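Local coordinates for kelch domain-containing protein (Colletotrichum graminicola M1.001, PDB 5C86) that probably oxidises alcohols as a fungal copper-binding enzyme of the AA5 galactose oxidase and glyoxal oxidase family, at residues A92-V97 against W108-M114; G43-T49 against V64-D70; F12-A18 against V30-P36. All coordinates share one frame; numbering follows the deposited sequence.

Contact 1: residues A92-V97 against W108-M114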
loop_
_atom_site.group_PDB
_atom_site.type_symbol
_atom_site.label_atom_id
_atom_site.label_comp_id
_atom_site.label_asym_id
_atom_site.label_seq_id
_atom_site.Cartn_x
_atom_site.Cartn_y
_atom_site.Cartn_z
ATOM N N ALA A 92 2.790 -1.907 21.603
ATOM C CA ALA A 92 2.127 -3.003 20.999
ATOM C C ALA A 92 0.615 -3.127 21.120
ATOM O O ALA A 92 -0.042 -3.778 20.329
ATOM C CB ALA A 92 2.818 -4.311 21.419
ATOM N N ALA A 93 0.050 -2.491 22.152
ATOM C CA ALA A 93 -1.382 -2.633 22.341
ATOM C C ALA A 93 -2.140 -1.422 21.692
ATOM O O ALA A 93 -3.364 -1.508 21.605
ATOM C CB ALA A 93 -1.717 -2.655 23.867
ATOM N N LYS A 94 -1.432 -0.347 21.323
ATOM C CA LYS A 94 -2.041 0.990 21.047
ATOM C C LYS A 94 -2.657 1.094 19.645
ATOM O O LYS A 94 -2.223 0.441 18.672
ATOM C CB LYS A 94 -1.074 2.117 21.280
ATOM C CG LYS A 94 -0.646 2.077 22.790
ATOM C CD LYS A 94 -0.186 3.358 23.323
ATOM C CE LYS A 94 -0.357 3.359 24.852
ATOM N NZ LYS A 94 0.421 4.492 25.329
ATOM N N THR A 95 -3.724 1.840 19.570
ATOM C CA THR A 95 -4.349 2.279 18.268
ATOM C C THR A 95 -4.305 3.810 18.274
ATOM O O THR A 95 -4.749 4.449 19.258
ATOM C CB THR A 95 -5.760 1.783 18.130
ATOM O OG1 THR A 95 -5.826 0.365 18.221
ATOM C CG2 THR A 95 -6.292 2.109 16.735
ATOM N N SER A 96 -3.705 4.433 17.282
ATOM C CA SER A 96 -3.719 5.828 17.087
ATOM C C SER A 96 -4.351 6.254 15.752
ATOM O O SER A 96 -4.334 5.443 14.807
ATOM C CB SER A 96 -2.403 6.372 17.091
ATOM O OG SER A 96 -1.677 6.105 18.308
ATOM N N VAL A 97 -4.799 7.505 15.665
ATOM C CA VAL A 97 -5.489 8.008 14.477
ATOM C C VAL A 97 -4.973 9.385 14.143
ATOM O O VAL A 97 -4.761 10.231 15.028
ATOM C CB VAL A 97 -6.996 7.813 14.536
ATOM C CG1 VAL A 97 -7.669 8.663 15.612
ATOM C CG2 VAL A 97 -7.615 8.136 13.173
ATOM N N TRP A 108 -1.559 13.013 16.649
ATOM C CA TRP A 108 -2.226 11.726 16.543
ATOM C C TRP A 108 -3.009 11.559 17.808
ATOM O O TRP A 108 -2.508 11.907 18.918
ATOM C CB TRP A 108 -1.201 10.603 16.432
ATOM C CG TRP A 108 -0.466 10.595 15.085
ATOM C CD1 TRP A 108 0.471 11.421 14.623
ATOM C CD2 TRP A 108 -0.725 9.634 14.016
ATOM N NE1 TRP A 108 0.849 11.058 13.318
ATOM C CE2 TRP A 108 0.114 9.960 12.971
ATOM C CE3 TRP A 108 -1.575 8.563 13.904
ATOM C CZ2 TRP A 108 0.119 9.239 11.763
ATOM C CZ3 TRP A 108 -1.556 7.853 12.776
ATOM C CH2 TRP A 108 -0.727 8.195 11.720
ATOM N N THR A 109 -4.167 11.010 17.747
ATOM C CA THR A 109 -4.944 10.786 18.975
ATOM C C THR A 109 -5.247 9.319 19.228
ATOM O O THR A 109 -5.254 8.496 18.317
ATOM C CB THR A 109 -6.218 11.630 18.883
ATOM O OG1 THR A 109 -7.093 11.120 17.843
ATOM C CG2 THR A 109 -5.871 13.094 18.674
ATOM N N PRO A 110 -5.603 8.920 20.457
ATOM C CA PRO A 110 -5.810 7.546 20.732
ATOM C C PRO A 110 -7.148 7.041 20.396
ATOM O O PRO A 110 -8.151 7.731 20.497
ATOM C CB PRO A 110 -5.611 7.454 22.295
ATOM C CG PRO A 110 -6.006 8.792 22.726
ATOM C CD PRO A 110 -5.466 9.721 21.695
ATOM N N LEU A 111 -7.181 5.810 19.968
ATOM C CA LEU A 111 -8.333 4.986 19.882
ATOM C C LEU A 111 -8.224 3.858 20.858
ATOM O O LEU A 111 -7.231 3.781 21.568
ATOM C CB LEU A 111 -8.572 4.519 18.424
ATOM C CG LEU A 111 -8.850 5.619 17.370
ATOM C CD1 LEU A 111 -9.047 5.000 15.980
ATOM C CD2 LEU A 111 -10.103 6.398 17.691
ATOM N N SER A 112 -9.212 2.968 20.871
ATOM C CA SER A 112 -9.245 1.850 21.810
ATOM C C SER A 112 -8.030 0.967 21.574
ATOM O O SER A 112 -7.693 0.687 20.406
ATOM C CB SER A 112 -10.518 1.091 21.624
ATOM O OG SER A 112 -10.656 -0.078 22.458
ATOM N N ASN A 113 -7.410 0.443 22.653
ATOM C CA ASN A 113 -6.392 -0.567 22.508
ATOM C C ASN A 113 -6.950 -1.799 21.825
ATOM O O ASN A 113 -8.040 -2.222 21.983
ATOM C CB ASN A 113 -5.928 -1.018 23.942
ATOM C CG ASN A 113 -5.115 -0.039 24.641
ATOM O OD1 ASN A 113 -4.635 0.965 24.185
ATOM N ND2 ASN A 113 -4.908 -0.376 25.922
ATOM N N MET A 114 -6.106 -2.483 21.034
ATOM C CA MET A 114 -6.432 -3.806 20.512
ATOM C C MET A 114 -6.645 -4.862 21.610
ATOM O O MET A 114 -6.119 -4.650 22.728
ATOM C CB MET A 114 -5.334 -4.290 19.537
ATOM C CG MET A 114 -5.313 -3.556 18.183
ATOM S SD MET A 114 -3.929 -4.132 17.164
ATOM C CE MET A 114 -2.487 -3.568 17.981
HETATM O O HOH W 1 -4.702 2.837 22.104
#

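Contact 2: residues G43-T49 against V64-D70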
loop_
_atom_site.group_PDB
_atom_site.type_symbol
_atom_site.label_atom_id
_atom_site.label_comp_id
_atom_site.label_asym_id
_atom_site.label_seq_id
_atom_site.Cartn_x
_atom_site.Cartn_y
_atom_site.Cartn_z
ATOM N N GLY A 43 10.172 0.479 22.300
ATOM C CA GLY A 43 9.917 1.795 21.778
ATOM C C GLY A 43 10.229 2.924 22.778
ATOM O O GLY A 43 10.675 2.707 23.909
ATOM N N ASN A 44 9.965 4.131 22.347
ATOM C CA ASN A 44 10.238 5.347 23.117
ATOM C C ASN A 44 8.958 6.077 23.494
ATOM O O ASN A 44 9.054 7.272 23.848
ATOM C CB ASN A 44 11.179 6.236 22.344
ATOM C CG ASN A 44 12.059 7.138 23.238
ATOM O OD1 ASN A 44 12.208 6.852 24.419
ATOM N ND2 ASN A 44 12.656 8.165 22.671
ATOM N N GLY A 45 7.792 5.409 23.463
ATOM C CA GLY A 45 6.485 5.916 23.823
ATOM C C GLY A 45 5.959 7.102 22.987
ATOM O O GLY A 45 5.151 7.862 23.433
ATOM N N LYS A 46 6.503 7.280 21.784
ATOM C CA LYS A 46 6.198 8.450 20.963
ATOM C C LYS A 46 6.697 8.156 19.563
ATOM O O LYS A 46 7.462 7.217 19.374
ATOM C CB LYS A 46 6.885 9.721 21.571
ATOM C CG LYS A 46 8.380 9.767 21.412
ATOM C CD LYS A 46 8.979 10.803 22.418
ATOM C CE LYS A 46 10.407 11.102 22.044
ATOM N NZ LYS A 46 11.051 12.060 23.018
ATOM N N THR A 47 6.283 8.986 18.609
ATOM C CA THR A 47 6.812 8.900 17.239
ATOM C C THR A 47 7.194 10.219 16.646
ATOM O O THR A 47 6.369 11.178 16.744
ATOM C CB THR A 47 5.728 8.222 16.297
ATOM O OG1 THR A 47 5.161 7.074 16.891
ATOM C CG2 THR A 47 6.324 7.935 14.928
ATOM N N TYR A 48 8.324 10.238 15.999
ATOM C CA TYR A 48 8.808 11.312 15.159
ATOM C C TYR A 48 8.223 11.172 13.749
ATOM O O TYR A 48 8.302 10.109 13.167
ATOM C CB TYR A 48 10.302 11.383 15.080
ATOM C CG TYR A 48 10.893 11.978 16.335
ATOM C CD1 TYR A 48 11.183 11.173 17.435
ATOM C CD2 TYR A 48 11.151 13.362 16.407
ATOM C CE1 TYR A 48 11.774 11.744 18.595
ATOM C CE2 TYR A 48 11.709 13.928 17.552
ATOM C CZ TYR A 48 12.024 13.109 18.626
ATOM O OH TYR A 48 12.569 13.654 19.776
ATOM N N THR A 49 7.774 12.305 13.190
ATOM C CA THR A 49 7.183 12.371 11.824
ATOM C C THR A 49 7.728 13.536 11.103
ATOM O O THR A 49 8.217 14.541 11.722
ATOM C CB THR A 49 5.662 12.356 11.806
ATOM O OG1 THR A 49 5.150 13.678 12.128
ATOM C CG2 THR A 49 5.050 11.331 12.704
ATOM N N VAL A 64 7.506 15.426 17.236
ATOM C CA VAL A 64 6.865 14.426 17.978
ATOM C C VAL A 64 5.370 14.512 17.821
ATOM O O VAL A 64 4.618 15.122 18.594
ATOM C CB VAL A 64 7.308 14.349 19.477
ATOM C CG1 VAL A 64 6.528 13.242 20.178
ATOM C CG2 VAL A 64 8.777 14.108 19.566
ATOM N N GLN A 65 4.873 13.883 16.751
ATOM C CA GLN A 65 3.506 14.155 16.368
ATOM C C GLN A 65 2.600 13.219 17.084
ATOM O O GLN A 65 1.414 13.470 17.182
ATOM C CB GLN A 65 3.315 13.994 14.830
ATOM C CG GLN A 65 2.047 14.675 14.364
ATOM C CD GLN A 65 1.710 14.353 12.930
ATOM O OE1 GLN A 65 2.507 13.686 12.224
ATOM N NE2 GLN A 65 0.561 14.859 12.463
ATOM N N ASN A 66 3.154 12.087 17.605
ATOM C CA ASN A 66 2.405 11.186 18.390
ATOM C C ASN A 66 3.128 11.046 19.745
ATOM O O ASN A 66 4.258 10.607 19.783
ATOM C CB ASN A 66 2.302 9.782 17.725
ATOM C CG ASN A 66 1.299 8.926 18.413
ATOM O OD1 ASN A 66 1.075 9.048 19.637
ATOM N ND2 ASN A 66 0.598 8.083 17.686
ATOM N N THR A 67 2.445 11.508 20.802
ATOM C CA THR A 67 3.077 11.574 22.145
ATOM C C THR A 67 2.825 10.380 23.007
ATOM O O THR A 67 3.371 10.352 24.137
ATOM C CB THR A 67 2.507 12.837 22.931
ATOM O OG1 THR A 67 1.119 12.640 23.318
ATOM C CG2 THR A 67 2.795 14.061 22.149
ATOM N N GLN A 68 2.000 9.428 22.585
ATOM C CA GLN A 68 1.587 8.253 23.341
ATOM C C GLN A 68 1.969 6.850 22.776
ATOM O O GLN A 68 1.858 5.862 23.475
ATOM C CB GLN A 68 0.081 8.240 23.511
ATOM C CG GLN A 68 -0.429 9.430 24.363
ATOM C CD GLN A 68 -1.930 9.400 24.694
ATOM O OE1 GLN A 68 -2.498 8.405 25.190
ATOM N NE2 GLN A 68 -2.597 10.510 24.395
ATOM N N HIS A 69 2.298 6.791 21.474
ATOM C CA HIS A 69 2.444 5.519 20.708
ATOM C C HIS A 69 3.686 5.697 19.892
ATOM O O HIS A 69 3.852 6.713 19.171
ATOM C CB HIS A 69 1.166 5.375 19.865
ATOM C CG HIS A 69 1.033 4.139 19.041
ATOM N ND1 HIS A 69 -0.155 3.887 18.371
ATOM C CD2 HIS A 69 1.856 3.100 18.767
ATOM C CE1 HIS A 69 -0.047 2.759 17.696
ATOM N NE2 HIS A 69 1.125 2.228 17.966
ATOM N N ASP A 70 4.629 4.729 20.038
ATOM C CA ASP A 70 5.764 4.588 19.140
ATOM C C ASP A 70 5.315 3.642 18.024
ATOM O O ASP A 70 5.059 2.447 18.271
ATOM C CB ASP A 70 6.969 3.899 19.863
ATOM C CG ASP A 70 8.212 3.924 19.033
ATOM O OD1 ASP A 70 8.078 3.744 17.770
ATOM O OD2 ASP A 70 9.352 4.102 19.502
#

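Contact 3: residues F12-A18 against V30-P36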
loop_
_atom_site.group_PDB
_atom_site.type_symbol
_atom_site.label_atom_id
_atom_site.label_comp_id
_atom_site.label_asym_id
_atom_site.label_seq_id
_atom_site.Cartn_x
_atom_site.Cartn_y
_atom_site.Cartn_z
ATOM N N PHE A 12 14.850 13.496 4.383
ATOM C CA PHE A 12 14.053 13.706 5.495
ATOM C C PHE A 12 14.918 13.725 6.798
ATOM O O PHE A 12 15.917 13.053 6.850
ATOM C CB PHE A 12 13.003 12.555 5.662
ATOM C CG PHE A 12 11.827 12.671 4.701
ATOM C CD1 PHE A 12 10.710 13.457 5.002
ATOM C CD2 PHE A 12 11.830 11.915 3.552
ATOM C CE1 PHE A 12 9.657 13.577 4.105
ATOM C CE2 PHE A 12 10.761 12.011 2.655
ATOM C CZ PHE A 12 9.684 12.827 2.946
ATOM N N PRO A 13 14.402 14.337 7.839
ATOM C CA PRO A 13 15.157 14.340 9.113
ATOM C C PRO A 13 14.928 13.034 9.882
ATOM O O PRO A 13 15.525 12.877 10.971
ATOM C CB PRO A 13 14.526 15.496 9.861
ATOM C CG PRO A 13 13.072 15.470 9.423
ATOM C CD PRO A 13 13.174 15.153 7.953
ATOM N N VAL A 14 14.068 12.098 9.376
ATOM C CA VAL A 14 13.865 10.761 10.058
ATOM C C VAL A 14 13.914 9.723 8.917
ATOM O O VAL A 14 13.709 10.072 7.726
ATOM C CB VAL A 14 12.568 10.580 10.815
ATOM C CG1 VAL A 14 12.331 11.676 11.849
ATOM C CG2 VAL A 14 11.320 10.588 9.889
ATOM N N VAL A 15 14.298 8.457 9.179
ATOM C CA VAL A 15 14.339 7.486 8.118
ATOM C C VAL A 15 12.836 7.157 7.827
ATOM O O VAL A 15 12.048 6.823 8.711
ATOM C CB VAL A 15 15.072 6.201 8.530
ATOM C CG1 VAL A 15 15.111 5.221 7.393
ATOM C CG2 VAL A 15 16.525 6.547 8.995
ATOM N N PRO A 16 12.474 7.276 6.508
ATOM C CA PRO A 16 11.045 7.140 6.139
ATOM C C PRO A 16 10.668 5.672 5.969
ATOM O O PRO A 16 10.527 5.168 4.829
ATOM C CB PRO A 16 10.934 7.962 4.881
ATOM C CG PRO A 16 12.259 7.894 4.263
ATOM C CD PRO A 16 13.282 7.835 5.430
ATOM N N VAL A 17 10.552 5.010 7.105
ATOM C CA VAL A 17 10.302 3.593 7.168
ATOM C C VAL A 17 8.793 3.289 6.959
ATOM O O VAL A 17 8.421 2.152 6.614
ATOM C CB VAL A 17 10.816 3.020 8.518
ATOM C CG1 VAL A 17 10.433 1.577 8.740
ATOM C CG2 VAL A 17 12.345 3.221 8.534
ATOM N N ALA A 18 7.971 4.244 7.251
ATOM C CA ALA A 18 6.527 4.157 7.052
ATOM C C ALA A 18 6.180 5.445 6.353
ATOM O O ALA A 18 6.642 6.540 6.747
ATOM C CB ALA A 18 5.801 3.985 8.330
ATOM N N VAL A 30 5.748 10.912 6.561
ATOM C CA VAL A 30 6.657 9.816 6.867
ATOM C C VAL A 30 6.864 9.694 8.385
ATOM O O VAL A 30 6.809 10.722 9.103
ATOM C CB VAL A 30 7.968 9.925 6.123
ATOM C CG1 VAL A 30 7.757 10.327 4.678
ATOM C CG2 VAL A 30 8.952 10.901 6.810
ATOM N N TRP A 31 7.169 8.494 8.846
ATOM C CA TRP A 31 7.552 8.355 10.256
ATOM C C TRP A 31 8.514 7.209 10.448
ATOM O O TRP A 31 8.618 6.294 9.656
ATOM C CB TRP A 31 6.384 8.209 11.188
ATOM C CG TRP A 31 5.551 6.950 11.161
ATOM C CD1 TRP A 31 5.774 5.835 11.894
ATOM C CD2 TRP A 31 4.357 6.700 10.396
ATOM N NE1 TRP A 31 4.797 4.920 11.703
ATOM C CE2 TRP A 31 3.923 5.420 10.758
ATOM C CE3 TRP A 31 3.632 7.431 9.438
ATOM C CZ2 TRP A 31 2.771 4.808 10.224
ATOM C CZ3 TRP A 31 2.464 6.829 8.885
ATOM C CH2 TRP A 31 2.039 5.545 9.316
ATOM N N SER A 32 9.284 7.269 11.558
ATOM C CA SER A 32 10.307 6.240 11.920
ATOM C C SER A 32 9.818 5.513 13.135
ATOM O O SER A 32 9.330 4.380 13.069
ATOM C CB SER A 32 11.664 6.883 12.101
ATOM O OG SER A 32 11.598 8.036 13.011
ATOM N N SER A 33 9.931 6.145 14.323
ATOM C CA SER A 33 9.746 5.519 15.625
ATOM C C SER A 33 9.873 6.660 16.659
ATOM O O SER A 33 9.906 7.847 16.271
ATOM C CB SER A 33 10.860 4.515 15.902
ATOM O OG SER A 33 12.092 5.161 15.868
ATOM N N GLY A 34 10.132 6.243 17.899
ATOM C CA GLY A 34 10.536 7.231 18.956
ATOM C C GLY A 34 11.883 7.829 18.827
ATOM O O GLY A 34 12.235 8.675 19.680
ATOM N N TRP A 35 12.625 7.472 17.833
ATOM C CA TRP A 35 13.848 8.161 17.427
ATOM C C TRP A 35 13.854 8.425 15.946
ATOM O O TRP A 35 13.210 7.716 15.150
ATOM C CB TRP A 35 15.088 7.330 17.725
ATOM C CG TRP A 35 15.242 6.980 19.208
ATOM C CD1 TRP A 35 16.050 7.650 20.125
ATOM C CD2 TRP A 35 14.635 5.892 19.917
ATOM N NE1 TRP A 35 15.907 7.058 21.359
ATOM C CE2 TRP A 35 15.055 5.973 21.265
ATOM C CE3 TRP A 35 13.722 4.881 19.573
ATOM C CZ2 TRP A 35 14.598 5.050 22.252
ATOM C CZ3 TRP A 35 13.294 3.943 20.527
ATOM C CH2 TRP A 35 13.763 4.027 21.877
ATOM N N PRO A 36 14.684 9.341 15.485
ATOM C CA PRO A 36 14.827 9.575 14.023
ATOM C C PRO A 36 15.584 8.494 13.236
ATOM O O PRO A 36 15.488 8.359 11.992
ATOM C CB PRO A 36 15.635 10.907 13.972
ATOM C CG PRO A 36 16.220 10.994 15.385
ATOM C CD PRO A 36 15.228 10.438 16.302
#

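Contact 1: residues A92-V97 against W108-M114
Thr95 turns its hydroxyl beside its own backbone N (chi1 -58°), which aims OG1 at the carbonyl of Ser112 and lays the methyl CG2 against CB of Leu111. The bond from OG1 to Ser112 O measures 2.9 Å, and both oxygens have a further, weak partner in Trp156 NE1. Val97 places CG1 between its N and its carbonyl carbon (chi1 67°). That methyl meets Thr109 OG1 at 3.4 Å and Leu111 CG at 3.7 Å. The side chains of Thr95, Val97, Thr109 and Leu111 project to the same face. Val97 and Thr109 pair through Val97 N to Thr109 O and Thr109 N to Val97 O, each 2.9 Å. Leu111 N reaches Thr95 O at 2.9 Å in a nearly straight bond (172°), although it stands above the carbonyl plane. A water accepts from Thr95 N at 2.9 Å and also binds near Leu111 O and Asn113 OD1, bridging the strands. On the other face Ser96 CB meets the Trp108 ring obliquely, while Ser96 OG bonds to His69 ND1 and Asn66 ND2. The reciprocal bonds mark a hydrogen-bonded antiparallel pair; consecutive strands 95-98 and 109-111 thus form a beta hairpin, closing a four-stranded Kelch propeller blade.

Contact 2: residues G43-T49 against V64-D70
Asp70, Val64 and Thr47 bury the most surface. The carboxylate of Asp70 uses the anti lone pair of OD2 to accept from Asn44 N at 2.9 Å (159° at the hydrogen). Gly34 N donates to the same oxygen, so two backbone N-H groups grip it, which would be expected to favour the charged form. Val64 has CG1 anti to its backbone N (chi1 179°), which splits its two methyls between neighbours. CG1 packs on Lys46 CB at 3.8 Å, whereas CG2 sits over a face of the Tyr48 ring, 3.7 Å from its centroid and 21° off the normal, a CH-pi contact. Thr47 is tied by both main chain and side chain: its N donates to Asn66 O at 2.8 Å, and OG1 donates to His69 O at 2.7 Å while receiving Met71 N. Thr47 O accepts weakly from Gln65 N at 3.1 Å and from Asn66 N at 3.5 Å. Two residues thus face one, a classic beta bulge, and beyond it Thr49 OG1 bonds to Gln65 OE1 at 2.6 Å. Asn66 OD1 closes an Asx turn by accepting from Gln68 N. Strand 47-52 lies between strands 28-31 and 63-66; Thr47 and Thr49 touch Trp31 of the former, and a backbone hydrogen bond between Gln65 and Trp108 ties strand 63-66 to the neighbouring sheet that ends in strand 109-111.

Contact 3: residues F12-A18 against V30-P36
Phe12 has both methyls of Val30 over one face of its ring, the two side chains coming from opposite directions: CG2 lies 3.9 Å from the centroid and 24° off the normal, with CG1 over the same face, at the same height and equally off-centre. Ala18 CB sits over the Trp31 indole, 3.6 Å from the centroid of the five-membered ring and 19° off its normal; the indole NE1 bonds to Met71 O. Trp31 reaches this place with CG between its backbone N and carbonyl carbon (chi1 69°). The Val14 side chain runs past that of Val30 in the opposite direction, CG2 to CG2 at 3.9 Å, and Pro16 CB packs on Val30 CB at 3.8 Å. Trp31 N donates to Ala18 O at 2.9 Å and Ala18 N to Trp31 O at 3.2 Å. Pro16 centres an inverse gamma turn, closed by Val17 N to Val15 O at 2.8 Å. Val15 N bonds to Pro36 O at 3.1 Å, while Ser32 OG secures Trp35 O. The buried contact lies where the loop after strand 5-11 enters strand 18-21, between strands 28-31 and 412-422; Val17 comes close to His335 and His423, which bind copper in another structure of this protein, none being bound here.

Along the chain the three contacts follow in series: contact 3 closes first, then contact 2, then contact 1. Contacts 2 and 3 have centres about 10 Å apart and share a row of strands, since 28-31 and 47-52 are neighbours. Tyr48 N to Ser33 O ties them. Contact 1 lies in a separate four-stranded antiparallel sheet, strands 75-78 to 109-111, its centre about 12 Å from that of contact 2 and about 19 Å from that of contact 3. Lys94 NZ to Gln68 O bridges contacts 1 and 2, consistent with consecutive blades of a galactose oxidase-like propeller. Contact 3 comes nearest the residues that bind copper in another structure of this protein.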